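Local coordinates for glucosidase (Croceicoccus marinus, PDB 5Z3K), which probably hydrolyses O-glycosidic bonds as a beta-glucosidase of glycoside hydrolase family 39, built on a TIM barrel, at residues S71-P74 and D75-A78; A120-L123 and A124-E127; V129-N132 and I133-Y137; N147-S150 and H151-F154. One frame throughout, in Å; residues are numbered along the deposited sequence.

Overall arrangement
From the N terminus, interaction 1 comes first, in the long loop between strand 53-55 and helix 89-100 of the TIM barrel. Interaction 2 opens helix 123-138, interaction 3 occupies its later turns, and interaction 4 leads from the following loop into strand 151-154. The four lie in series, none enclosing or crossing another, and each is local. Folding brings them together: K125 and Y126 of interaction 2 and V129 and I133 of interaction 3 receive the loop of interaction 1. W152 packs against V134, the backbone of Y137 bonds to A148, and F154 reaches Y126, joining helix to barrel strand.

Interaction 1. Residues S71-P74 and D75-A78; sequences SLFP and DWSA
F73 and D75-A78 meet where the chain, free of regular helix or strand, folds into a type I beta turn from D75 to A78, closed by A78 N bonding to D75 O at 3.0 Å. The ring of F73 lies against this turn. With CG anti to the backbone N (chi1 -158°), it stands beside its own carbonyl carbon, and its CE2 comes within 3.3 Å of D75 O. At its edge, near the ring plane, sits A78 O, while CZ lies 4.2 Å from A78 CB, a looser contact. W76 supplies the other large surface: F73 CD2 lies 3.7 Å from W76 CE3, over one face of the indole toward its rim, and the two ring planes are inclined at 51°. Aspartate suits the first turn position because its short side chain lets the carboxylate reach forward to the amide two residues on. D75 OD1 accepts from S77 N at 2.8 Å, forming an Asx turn, and from S77 OG at 2.5 Å. Both donors approach the carboxylate from the same face, one anti and the other syn, so two bonds restrict its rotation. The indole N-H of W76 is satisfied by D64 O. Beyond the loop, F73 and W76 pack on V129 of helix 123-138, W76 touches Y126, and K125 of that helix bonds to the carbonyls of W76 and A78.

Interaction 2. Residues A120-L123 and A124-E127; sequences ARDL and AKYE
D122 is the N-cap of helix 123-138, accepting from K125 N in the first turn. The carboxylate does the capping: K125 N donates to D122 OD1 at 3.1 Å, an almost straight bond (169°) that arrives from above the carboxylate plane. A chi1 of 178° sets CG beside the carbonyl carbon and directs the acid toward the amides of the first turn. Aspartate suits this place because its side chain is short enough to reach an amide that has no earlier helical carbonyl to bond. A water extends the cap, giving a hydrogen to D122 OD1 and accepting from A124 N. With an alanine here, K125 N would probably lose its capping acceptor and the bridging water its hold on the carboxylate. L123 contributes its carbonyl to E127 N at 2.9 Å, while its side chain packs on E174 and M175 of helix 169-186. D122 O takes Y126 N, also at 2.9 Å. Before the cap, A120 is small enough to lie close to the Y126 ring in an off-centre CH-pi contact, its CB 3.9 Å from Y126 CD1.

Interaction 3. Residues V129-N132 and I133-Y137; sequences VVEN and IVRHY
E131 OE2 is gripped by two nitrogens of R135, one turn further along the helix. R135 NH2 donates at 3.3 Å in a salt bridge, using the anti lone pair of the oxygen, and R135 NE adds a weak bond of the same length. The oxygen lies at the guanidinium edge, near its plane, although the carboxylate is turned 45° from that plane. Both side chains run the same way, side by side. The extended E131 chain brings its acid level with R135, whose CG stands anti to the carbonyl carbon (chi1 -76°) and whose chain is straight as far as NE. Glutamate and arginine suit this partly exposed flank because long aliphatic stems carry their charges away from the backbone. The other oxygen, E131 OE1, pairs with R185 of helix 169-186, so the carboxylate probably shares its charge between two arginines. On the adjoining flank, N132 OD1 approaches R135 CD, while N132 ND2 bonds to P80 O.

The buried side is built from branched aliphatic residues. V129 CG1 meets I133 CD1 at 3.8 Å, the two side chains crossing obliquely, and V130 CG1 lies farther off, 4.3 Å from V134 CG2. I133 and V134 then rest on W152 of strand 151-154. Beneath these contacts run the backbone bonds, including R135 N to E131 O at 2.8 Å. The i to i+4 spacing, with charge outside and hydrocarbon inside, is characteristic of an amphipathic helix, here one of those surrounding the barrel.

Interaction 4. Residues N147-S150 and H151-F154; sequences NAVS and HWEF
S150 OG and H151 ND1 make the strongest polar contact, a 2.7 Å hydrogen bond in which either could be the donor. The hydroxyl comes to the edge of the imidazole, near its plane, from between the backbone N and the carbonyl carbon of S150 (chi1 64°). Serine is short enough to meet the ring of the very next residue, and the bond helps fix the rotation of H151. A weak bond follows on another side of the chain, from W152 NE1 to V149 O at 3.3 Å, bent to 132°.

This bond accompanies the main packing. V149 CG1 sits over one face of the indole, 3.4 Å from W152 CE2, in a CH-pi contact centred near the five-membered ring, and the side chains cross at about a right angle. A beta-branched valine suits the spot because its two methyls serve two neighbours: CG1 lies over the indole face, CG2 against Y137. W152 in turn touches V183 of helix 169-186, and its ring meets that of F107. A leucine at W152 would probably leave V149 O without its weak donor and V149 CG1 without an aromatic face. The chemistry thus divides as the chain enters barrel strand 151-154: S150 and H151 form a polar pair, whereas V149 and W152 join the hydrophobic layer between strand and helices.

Interaction 1. Residues S71-P74 and D75-A78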
ATOM      1  N   SER A  71       5.428 -10.557  22.116  1.00 14.65           N
ATOM      2  CA  SER A  71       4.248  -9.704  22.107  1.00 14.47           C
ATOM      3  C   SER A  71       4.546  -8.363  22.769  1.00 14.93           C
ATOM      4  O   SER A  71       5.444  -8.244  23.605  1.00 14.75           O
ATOM      5  CB  SER A  71       3.090 -10.406  22.827  1.00 14.60           C
ATOM      6  OG  SER A  71       1.959  -9.552  22.996  1.00 16.35           O
ATOM      7  N   LEU A  72       3.757  -7.347  22.396  1.00 12.93           N
ATOM      8  CA  LEU A  72       3.910  -6.014  22.975  1.00 14.18           C
ATOM      9  C   LEU A  72       3.609  -6.011  24.468  1.00 16.38           C
ATOM     10  O   LEU A  72       4.103  -5.144  25.197  1.00 16.67           O
ATOM     11  CB  LEU A  72       2.989  -5.017  22.266  1.00 16.06           C
ATOM     12  CG  LEU A  72       3.305  -4.609  20.821  1.00 18.41           C
ATOM     13  CD1 LEU A  72       2.049  -4.043  20.175  1.00 17.00           C
ATOM     14  CD2 LEU A  72       4.404  -3.581  20.801  1.00 17.29           C
ATOM     15  N   PHE A  73       2.773  -6.942  24.929  1.00 14.97           N
ATOM     16  CA  PHE A  73       2.478  -7.125  26.348  1.00 17.84           C
ATOM     17  C   PHE A  73       2.694  -8.605  26.632  1.00 15.40           C
ATOM     18  O   PHE A  73       1.755  -9.407  26.552  1.00 17.48           O
ATOM     19  CB  PHE A  73       1.056  -6.674  26.678  1.00 17.70           C
ATOM     20  CG  PHE A  73       0.845  -6.349  28.128  1.00 17.56           C
ATOM     21  CD1 PHE A  73       1.280  -5.139  28.650  1.00 16.67           C
ATOM     22  CD2 PHE A  73       0.186  -7.246  28.962  1.00 21.36           C
ATOM     23  CE1 PHE A  73       1.079  -4.834  29.986  1.00 20.36           C
ATOM     24  CE2 PHE A  73      -0.022  -6.947  30.292  1.00 18.54           C
ATOM     25  CZ  PHE A  73       0.427  -5.738  30.808  1.00 20.11           C
ATOM     26  N   PRO A  74       3.932  -9.012  26.922  1.00 16.67           N
ATOM     27  CA  PRO A  74       4.264 -10.445  26.875  1.00 15.35           C
ATOM     28  C   PRO A  74       3.652 -11.271  27.989  1.00 17.69           C
ATOM     29  O   PRO A  74       3.487 -12.480  27.804  1.00 20.48           O
ATOM     30  CB  PRO A  74       5.799 -10.459  26.957  1.00 18.37           C
ATOM     31  CG  PRO A  74       6.174  -9.133  27.502  1.00 21.86           C
ATOM     32  CD  PRO A  74       5.118  -8.163  27.092  1.00 18.02           C
ATOM     33  N   ASP A  75       3.316 -10.668  29.126  1.00 19.28           N
ATOM     34  CA  ASP A  75       2.807 -11.382  30.298  1.00 19.44           C
ATOM     35  C   ASP A  75       1.510 -10.711  30.719  1.00 15.52           C
ATOM     36  O   ASP A  75       1.531  -9.625  31.307  1.00 21.69           O
ATOM     37  CB  ASP A  75       3.835 -11.353  31.432  1.00 19.55           C
ATOM     38  CG  ASP A  75       3.366 -12.062  32.696  1.00 22.75           C
ATOM     39  OD1 ASP A  75       2.153 -12.284  32.886  1.00 22.75           O
ATOM     40  OD2 ASP A  75       4.243 -12.387  33.522  1.00 26.23           O
ATOM     41  N   TRP A  76       0.381 -11.368  30.460  1.00 20.14           N
ATOM     42  CA  TRP A  76      -0.900 -10.724  30.729  1.00 17.07           C
ATOM     43  C   TRP A  76      -1.245 -10.654  32.217  1.00 23.00           C
ATOM     44  O   TRP A  76      -2.266 -10.050  32.565  1.00 24.65           O
ATOM     45  CB  TRP A  76      -2.006 -11.432  29.944  1.00 17.48           C
ATOM     46  CG  TRP A  76      -2.041 -10.966  28.515  1.00 19.76           C
ATOM     47  CD1 TRP A  76      -1.558 -11.627  27.416  1.00 19.82           C
ATOM     48  CD2 TRP A  76      -2.562  -9.724  28.040  1.00 17.99           C
ATOM     49  NE1 TRP A  76      -1.755 -10.865  26.280  1.00 18.02           N
ATOM     50  CE2 TRP A  76      -2.370  -9.693  26.637  1.00 16.60           C
ATOM     51  CE3 TRP A  76      -3.180  -8.632  28.663  1.00 20.97           C
ATOM     52  CZ2 TRP A  76      -2.773  -8.612  25.851  1.00 17.35           C
ATOM     53  CZ3 TRP A  76      -3.587  -7.558  27.877  1.00 21.90           C
ATOM     54  CH2 TRP A  76      -3.382  -7.559  26.484  1.00 21.57           C
ATOM     55  N   SER A  77      -0.427 -11.218  33.102  1.00 24.13           N
ATOM     56  CA  SER A  77      -0.627 -11.016  34.531  1.00 27.37           C
ATOM     57  C   SER A  77       0.077  -9.770  35.054  1.00 30.60           C
ATOM     58  O   SER A  77      -0.130  -9.400  36.217  1.00 27.28           O
ATOM     59  CB  SER A  77      -0.142 -12.243  35.310  1.00 25.13           C
ATOM     60  OG  SER A  77       1.272 -12.358  35.258  1.00 27.16           O
ATOM     61  N   ALA A  78       0.890  -9.112  34.227  1.00 22.27           N
ATOM     62  CA  ALA A  78       1.697  -7.981  34.669  1.00 21.04           C
ATOM     63  C   ALA A  78       0.845  -6.728  34.857  1.00 21.74           C
ATOM     64  O   ALA A  78      -0.262  -6.606  34.331  1.00 23.22           O
ATOM     65  CB  ALA A  78       2.822  -7.700  33.670  1.00 22.91           C
TER

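Interaction 2. Residues A120-L123 and A124-E127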
ATOM      1  N   ALA A 120      -9.538 -11.717  22.950  1.00 18.36           N
ATOM      2  CA  ALA A 120      -9.090 -11.297  24.272  1.00 18.68           C
ATOM      3  C   ALA A 120      -9.892 -11.995  25.369  1.00 22.84           C
ATOM      4  O   ALA A 120     -11.118 -12.097  25.291  1.00 21.27           O
ATOM      5  CB  ALA A 120      -9.228  -9.784  24.427  1.00 19.91           C
ATOM      6  N   ARG A 121      -9.174 -12.469  26.394  1.00 24.45           N
ATOM      7  CA  ARG A 121      -9.747 -13.075  27.595  1.00 25.18           C
ATOM      8  C   ARG A 121     -10.341 -12.037  28.539  1.00 25.52           C
ATOM      9  O   ARG A 121     -11.382 -12.279  29.160  1.00 27.74           O
ATOM     10  CB  ARG A 121      -8.657 -13.850  28.341  1.00 30.54           C
ATOM     11  CG  ARG A 121      -8.745 -15.357  28.297  1.00 36.03           C
ATOM     12  CD  ARG A 121      -8.139 -15.941  29.583  1.00 41.02           C
ATOM     13  NE  ARG A 121      -6.743 -15.534  29.791  1.00 41.14           N
ATOM     14  CZ  ARG A 121      -6.338 -14.711  30.758  1.00 45.59           C
ATOM     15  NH1 ARG A 121      -7.217 -14.199  31.597  1.00 40.63           N
ATOM     16  NH2 ARG A 121      -5.054 -14.391  30.887  1.00 41.80           N
ATOM     17  N   ASP A 122      -9.666 -10.901  28.690  1.00 22.13           N
ATOM     18  CA  ASP A 122     -10.005  -9.885  29.680  1.00 24.75           C
ATOM     19  C   ASP A 122     -10.091  -8.568  28.922  1.00 24.27           C
ATOM     20  O   ASP A 122      -9.070  -7.905  28.704  1.00 19.36           O
ATOM     21  CB  ASP A 122      -8.961  -9.842  30.801  1.00 24.63           C
ATOM     22  CG  ASP A 122      -9.231  -8.754  31.839  1.00 22.19           C
ATOM     23  OD1 ASP A 122     -10.048  -7.848  31.586  1.00 23.60           O
ATOM     24  OD2 ASP A 122      -8.614  -8.810  32.929  1.00 24.09           O
ATOM     25  N   LEU A 123     -11.312  -8.182  28.551  1.00 18.55           N
ATOM     26  CA  LEU A 123     -11.481  -7.054  27.639  1.00 18.84           C
ATOM     27  C   LEU A 123     -11.094  -5.742  28.307  1.00 22.41           C
ATOM     28  O   LEU A 123     -10.514  -4.856  27.663  1.00 21.30           O
ATOM     29  CB  LEU A 123     -12.927  -7.010  27.133  1.00 17.20           C
ATOM     30  CG  LEU A 123     -13.229  -6.142  25.910  1.00 27.91           C
ATOM     31  CD1 LEU A 123     -12.473  -6.649  24.696  1.00 21.14           C
ATOM     32  CD2 LEU A 123     -14.738  -6.075  25.636  1.00 25.02           C
ATOM     33  N   ALA A 124     -11.388  -5.603  29.601  1.00 22.97           N
ATOM     34  CA  ALA A 124     -11.025  -4.384  30.314  1.00 20.86           C
ATOM     35  C   ALA A 124      -9.512  -4.190  30.350  1.00 21.28           C
ATOM     36  O   ALA A 124      -9.019  -3.080  30.113  1.00 22.64           O
ATOM     37  CB  ALA A 124     -11.606  -4.414  31.731  1.00 18.60           C
ATOM     38  N   LYS A 125      -8.753  -5.259  30.623  1.00 17.95           N
ATOM     39  CA  LYS A 125      -7.296  -5.134  30.636  1.00 19.28           C
ATOM     40  C   LYS A 125      -6.743  -4.962  29.224  1.00 24.93           C
ATOM     41  O   LYS A 125      -5.800  -4.190  29.012  1.00 20.92           O
ATOM     42  CB  LYS A 125      -6.657  -6.345  31.323  1.00 22.71           C
ATOM     43  CG  LYS A 125      -5.159  -6.164  31.659  1.00 21.12           C
ATOM     44  CD  LYS A 125      -4.613  -7.333  32.455  1.00 29.52           C
ATOM     45  CE  LYS A 125      -3.313  -6.955  33.146  1.00 29.20           C
ATOM     46  NZ  LYS A 125      -2.842  -7.996  34.114  1.00 24.98           N
ATOM     47  N   TYR A 126      -7.311  -5.677  28.248  1.00 17.82           N
ATOM     48  CA  TYR A 126      -6.933  -5.464  26.852  1.00 22.66           C
ATOM     49  C   TYR A 126      -7.037  -3.984  26.481  1.00 19.62           C
ATOM     50  O   TYR A 126      -6.116  -3.402  25.895  1.00 17.75           O
ATOM     51  CB  TYR A 126      -7.825  -6.331  25.955  1.00 20.63           C
ATOM     52  CG  TYR A 126      -7.464  -6.318  24.482  1.00 20.95           C
ATOM     53  CD1 TYR A 126      -6.433  -7.119  23.987  1.00 20.39           C
ATOM     54  CD2 TYR A 126      -8.163  -5.519  23.588  1.00 18.19           C
ATOM     55  CE1 TYR A 126      -6.108  -7.112  22.621  1.00 18.12           C
ATOM     56  CE2 TYR A 126      -7.846  -5.508  22.230  1.00 22.50           C
ATOM     57  CZ  TYR A 126      -6.818  -6.308  21.760  1.00 17.75           C
ATOM     58  OH  TYR A 126      -6.493  -6.295  20.416  1.00 16.40           O
ATOM     59  N   GLU A 127      -8.145  -3.347  26.866  1.00 18.96           N
ATOM     60  CA  GLU A 127      -8.354  -1.940  26.532  1.00 20.14           C
ATOM     61  C   GLU A 127      -7.306  -1.041  27.194  1.00 19.56           C
ATOM     62  O   GLU A 127      -6.789  -0.116  26.554  1.00 21.83           O
ATOM     63  CB  GLU A 127      -9.778  -1.528  26.927  1.00 19.31           C
ATOM     64  CG  GLU A 127     -10.138  -0.084  26.591  1.00 21.75           C
ATOM     65  CD  GLU A 127     -11.616   0.226  26.817  1.00 30.10           C
ATOM     66  OE1 GLU A 127     -12.403  -0.725  27.009  1.00 24.87           O
ATOM     67  OE2 GLU A 127     -11.990   1.417  26.788  1.00 28.81           O
TER
HETATM   68  O   HOH W   1     -12.878  -7.541  31.282  1.00 24.48           O

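Interaction 3. Residues V129-N132 and I133-Y137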
ATOM      1  N   VAL A 129      -4.295  -1.868  27.991  1.00 16.22           N
ATOM      2  CA  VAL A 129      -2.992  -2.112  27.382  1.00 16.80           C
ATOM      3  C   VAL A 129      -2.930  -1.456  26.006  1.00 17.24           C
ATOM      4  O   VAL A 129      -1.911  -0.863  25.639  1.00 15.78           O
ATOM      5  CB  VAL A 129      -2.701  -3.625  27.350  1.00 18.54           C
ATOM      6  CG1 VAL A 129      -1.570  -3.955  26.396  1.00 18.98           C
ATOM      7  CG2 VAL A 129      -2.357  -4.098  28.763  1.00 15.96           C
ATOM      8  N   VAL A 130      -4.038  -1.485  25.253  1.00 15.70           N
ATOM      9  CA  VAL A 130      -4.063  -0.789  23.962  1.00 17.82           C
ATOM     10  C   VAL A 130      -3.874   0.706  24.166  1.00 23.89           C
ATOM     11  O   VAL A 130      -3.138   1.365  23.416  1.00 19.18           O
ATOM     12  CB  VAL A 130      -5.367  -1.078  23.194  1.00 16.46           C
ATOM     13  CG1 VAL A 130      -5.469  -0.161  21.947  1.00 13.35           C
ATOM     14  CG2 VAL A 130      -5.445  -2.545  22.792  1.00 15.48           C
ATOM     15  N   GLU A 131      -4.517   1.261  25.193  1.00 17.76           N
ATOM     16  CA  GLU A 131      -4.437   2.702  25.406  1.00 20.35           C
ATOM     17  C   GLU A 131      -3.004   3.137  25.704  1.00 18.88           C
ATOM     18  O   GLU A 131      -2.536   4.154  25.181  1.00 18.63           O
ATOM     19  CB  GLU A 131      -5.384   3.122  26.533  1.00 21.95           C
ATOM     20  CG  GLU A 131      -5.319   4.604  26.895  1.00 25.55           C
ATOM     21  CD  GLU A 131      -6.291   4.981  28.002  1.00 36.51           C
ATOM     22  OE1 GLU A 131      -7.098   4.119  28.410  1.00 34.61           O
ATOM     23  OE2 GLU A 131      -6.243   6.140  28.466  1.00 39.66           O
ATOM     24  N   ASN A 132      -2.280   2.374  26.527  1.00 20.49           N
ATOM     25  CA  ASN A 132      -0.910   2.764  26.844  1.00 20.78           C
ATOM     26  C   ASN A 132       0.067   2.465  25.719  1.00 21.51           C
ATOM     27  O   ASN A 132       1.119   3.110  25.647  1.00 19.25           O
ATOM     28  CB  ASN A 132      -0.445   2.090  28.137  1.00 17.19           C
ATOM     29  CG  ASN A 132      -1.072   2.722  29.369  1.00 24.51           C
ATOM     30  OD1 ASN A 132      -1.537   3.868  29.323  1.00 23.47           O
ATOM     31  ND2 ASN A 132      -1.103   1.976  30.472  1.00 24.80           N
ATOM     32  N   ILE A 133      -0.231   1.494  24.852  1.00 20.23           N
ATOM     33  CA  ILE A 133       0.552   1.365  23.629  1.00 16.59           C
ATOM     34  C   ILE A 133       0.391   2.621  22.790  1.00 18.06           C
ATOM     35  O   ILE A 133       1.366   3.166  22.252  1.00 14.32           O
ATOM     36  CB  ILE A 133       0.136   0.099  22.853  1.00 20.52           C
ATOM     37  CG1 ILE A 133       0.596  -1.148  23.612  1.00 17.28           C
ATOM     38  CG2 ILE A 133       0.686   0.124  21.416  1.00 16.48           C
ATOM     39  CD1 ILE A 133      -0.117  -2.403  23.213  1.00 14.26           C
ATOM     40  N   VAL A 134      -0.843   3.122  22.692  1.00 15.55           N
ATOM     41  CA  VAL A 134      -1.085   4.338  21.928  1.00 16.23           C
ATOM     42  C   VAL A 134      -0.387   5.521  22.584  1.00 19.09           C
ATOM     43  O   VAL A 134       0.239   6.341  21.906  1.00 17.24           O
ATOM     44  CB  VAL A 134      -2.599   4.582  21.772  1.00 15.28           C
ATOM     45  CG1 VAL A 134      -2.869   5.909  21.073  1.00 17.13           C
ATOM     46  CG2 VAL A 134      -3.251   3.435  20.998  1.00 16.75           C
ATOM     47  N   ARG A 135      -0.478   5.623  23.914  1.00 19.73           N
ATOM     48  CA  ARG A 135       0.181   6.717  24.619  1.00 19.37           C
ATOM     49  C   ARG A 135       1.694   6.643  24.470  1.00 18.33           C
ATOM     50  O   ARG A 135       2.368   7.678  24.445  1.00 19.20           O
ATOM     51  CB  ARG A 135      -0.202   6.689  26.099  1.00 20.71           C
ATOM     52  CG  ARG A 135      -1.598   7.204  26.376  1.00 20.51           C
ATOM     53  CD  ARG A 135      -1.908   7.284  27.875  1.00 27.61           C
ATOM     54  NE  ARG A 135      -3.300   7.682  28.069  1.00 26.96           N
ATOM     55  CZ  ARG A 135      -3.760   8.914  27.854  1.00 24.89           C
ATOM     56  NH1 ARG A 135      -2.932   9.879  27.473  1.00 30.28           N
ATOM     57  NH2 ARG A 135      -5.047   9.183  28.026  1.00 30.77           N
ATOM     58  N   HIS A 136       2.243   5.434  24.386  1.00 16.04           N
ATOM     59  CA  HIS A 136       3.678   5.301  24.167  1.00 16.26           C
ATOM     60  C   HIS A 136       4.088   5.865  22.809  1.00 18.16           C
ATOM     61  O   HIS A 136       5.143   6.499  22.689  1.00 15.02           O
ATOM     62  CB  HIS A 136       4.088   3.834  24.299  1.00 14.22           C
ATOM     63  CG  HIS A 136       5.522   3.576  23.988  1.00 16.80           C
ATOM     64  ND1 HIS A 136       6.543   3.855  24.877  1.00 18.95           N
ATOM     65  CD2 HIS A 136       6.112   3.056  22.887  1.00 16.29           C
ATOM     66  CE1 HIS A 136       7.698   3.520  24.334  1.00 16.61           C
ATOM     67  NE2 HIS A 136       7.466   3.037  23.124  1.00 16.62           N
ATOM     68  N   TYR A 137       3.270   5.669  21.777  1.00 17.85           N
ATOM     69  CA  TYR A 137       3.664   6.114  20.445  1.00 16.32           C
ATOM     70  C   TYR A 137       3.109   7.479  20.061  1.00 18.94           C
ATOM     71  O   TYR A 137       3.516   8.016  19.029  1.00 18.49           O
ATOM     72  CB  TYR A 137       3.270   5.062  19.397  1.00 13.35           C
ATOM     73  CG  TYR A 137       4.171   3.854  19.529  1.00 13.60           C
ATOM     74  CD1 TYR A 137       5.535   3.963  19.267  1.00 14.43           C
ATOM     75  CD2 TYR A 137       3.685   2.634  19.991  1.00 12.79           C
ATOM     76  CE1 TYR A 137       6.381   2.885  19.414  1.00 16.00           C
ATOM     77  CE2 TYR A 137       4.529   1.541  20.143  1.00 11.83           C
ATOM     78  CZ  TYR A 137       5.875   1.671  19.852  1.00 12.93           C
ATOM     79  OH  TYR A 137       6.736   0.601  20.029  1.00 14.11           O
TER

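Interaction 4. Residues N147-S150 and H151-F154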
ATOM      1  N   ASN A 147       3.552  11.819  18.697  1.00 17.58           N
ATOM      2  CA  ASN A 147       2.830  11.920  17.426  1.00 20.55           C
ATOM      3  C   ASN A 147       3.437  11.045  16.330  1.00 17.31           C
ATOM      4  O   ASN A 147       3.506  11.442  15.170  1.00 17.93           O
ATOM      5  CB  ASN A 147       2.760  13.373  16.970  1.00 26.13           C
ATOM      6  CG  ASN A 147       1.885  14.182  17.863  1.00 32.10           C
ATOM      7  OD1 ASN A 147       0.937  13.642  18.415  1.00 28.11           O
ATOM      8  ND2 ASN A 147       2.187  15.464  18.031  1.00 32.17           N
ATOM      9  N   ALA A 148       3.844   9.831  16.684  1.00 16.66           N
ATOM     10  CA  ALA A 148       4.519   8.992  15.702  1.00 17.94           C
ATOM     11  C   ALA A 148       3.566   8.138  14.880  1.00 15.86           C
ATOM     12  O   ALA A 148       3.930   7.721  13.776  1.00 15.53           O
ATOM     13  CB  ALA A 148       5.550   8.089  16.390  1.00 13.08           C
ATOM     14  N   VAL A 149       2.359   7.874  15.375  1.00 15.94           N
ATOM     15  CA  VAL A 149       1.423   6.957  14.727  1.00 14.26           C
ATOM     16  C   VAL A 149       0.098   7.679  14.556  1.00 16.91           C
ATOM     17  O   VAL A 149      -0.615   7.921  15.542  1.00 18.94           O
ATOM     18  CB  VAL A 149       1.240   5.662  15.535  1.00 17.10           C
ATOM     19  CG1 VAL A 149       0.259   4.736  14.842  1.00 14.48           C
ATOM     20  CG2 VAL A 149       2.570   4.982  15.715  1.00 15.06           C
ATOM     21  N   SER A 150      -0.261   7.984  13.305  1.00 14.32           N
ATOM     22  CA  SER A 150      -1.478   8.729  13.022  1.00 17.15           C
ATOM     23  C   SER A 150      -2.695   7.841  12.805  1.00 21.12           C
ATOM     24  O   SER A 150      -3.826   8.315  12.959  1.00 20.27           O
ATOM     25  CB  SER A 150      -1.278   9.605  11.781  1.00 15.75           C
ATOM     26  OG  SER A 150      -1.048   8.795  10.640  1.00 18.85           O
ATOM     27  N   HIS A 151      -2.493   6.578  12.450  1.00 16.49           N
ATOM     28  CA  HIS A 151      -3.567   5.678  12.075  1.00 18.62           C
ATOM     29  C   HIS A 151      -3.445   4.386  12.865  1.00 17.42           C
ATOM     30  O   HIS A 151      -2.357   3.808  12.947  1.00 12.70           O
ATOM     31  CB  HIS A 151      -3.515   5.384  10.577  1.00 18.41           C
ATOM     32  CG  HIS A 151      -4.012   6.506   9.724  1.00 17.71           C
ATOM     33  ND1 HIS A 151      -3.344   7.708   9.615  1.00 22.35           N
ATOM     34  CD2 HIS A 151      -5.115   6.614   8.945  1.00 20.02           C
ATOM     35  CE1 HIS A 151      -4.015   8.507   8.802  1.00 22.54           C
ATOM     36  NE2 HIS A 151      -5.091   7.867   8.380  1.00 23.76           N
ATOM     37  N   TRP A 152      -4.559   3.932  13.435  1.00 13.45           N
ATOM     38  CA  TRP A 152      -4.600   2.723  14.247  1.00 15.48           C
ATOM     39  C   TRP A 152      -5.642   1.781  13.661  1.00 14.94           C
ATOM     40  O   TRP A 152      -6.835   2.116  13.599  1.00 15.35           O
ATOM     41  CB  TRP A 152      -4.889   3.067  15.713  1.00 13.91           C
ATOM     42  CG  TRP A 152      -3.764   3.849  16.330  1.00 14.53           C
ATOM     43  CD1 TRP A 152      -3.565   5.199  16.258  1.00 17.37           C
ATOM     44  CD2 TRP A 152      -2.657   3.322  17.068  1.00 11.80           C
ATOM     45  NE1 TRP A 152      -2.414   5.547  16.931  1.00 12.61           N
ATOM     46  CE2 TRP A 152      -1.840   4.411  17.434  1.00 16.83           C
ATOM     47  CE3 TRP A 152      -2.285   2.036  17.468  1.00 14.61           C
ATOM     48  CZ2 TRP A 152      -0.673   4.254  18.183  1.00 14.54           C
ATOM     49  CZ3 TRP A 152      -1.120   1.883  18.213  1.00 14.41           C
ATOM     50  CH2 TRP A 152      -0.329   2.988  18.558  1.00 16.58           C
ATOM     51  N   GLU A 153      -5.186   0.619  13.210  1.00 15.25           N
ATOM     52  CA  GLU A 153      -6.041  -0.364  12.566  1.00 14.81           C
ATOM     53  C   GLU A 153      -6.279  -1.526  13.514  1.00 14.71           C
ATOM     54  O   GLU A 153      -5.329  -2.084  14.078  1.00 14.94           O
ATOM     55  CB  GLU A 153      -5.413  -0.885  11.267  1.00 14.89           C
ATOM     56  CG  GLU A 153      -6.286  -1.911  10.506  1.00 16.69           C
ATOM     57  CD  GLU A 153      -5.610  -2.432   9.247  1.00 14.88           C
ATOM     58  OE1 GLU A 153      -6.310  -2.706   8.242  1.00 15.37           O
ATOM     59  OE2 GLU A 153      -4.365  -2.557   9.262  1.00 17.69           O
ATOM     60  N   PHE A 154      -7.534  -1.917  13.658  1.00 12.33           N
ATOM     61  CA  PHE A 154      -7.871  -3.138  14.379  1.00 12.82           C
ATOM     62  C   PHE A 154      -8.313  -4.208  13.394  1.00 13.30           C
ATOM     63  O   PHE A 154      -9.332  -4.050  12.716  1.00 14.56           O
ATOM     64  CB  PHE A 154      -8.970  -2.925  15.420  1.00 12.68           C
ATOM     65  CG  PHE A 154      -9.288  -4.189  16.182  1.00 14.04           C
ATOM     66  CD1 PHE A 154      -8.543  -4.544  17.296  1.00 13.06           C
ATOM     67  CD2 PHE A 154     -10.288  -5.047  15.747  1.00 16.06           C
ATOM     68  CE1 PHE A 154      -8.803  -5.732  17.986  1.00 15.43           C
ATOM     69  CE2 PHE A 154     -10.562  -6.232  16.428  1.00 13.92           C
ATOM     70  CZ  PHE A 154      -9.805  -6.575  17.543  1.00 13.38           C
TER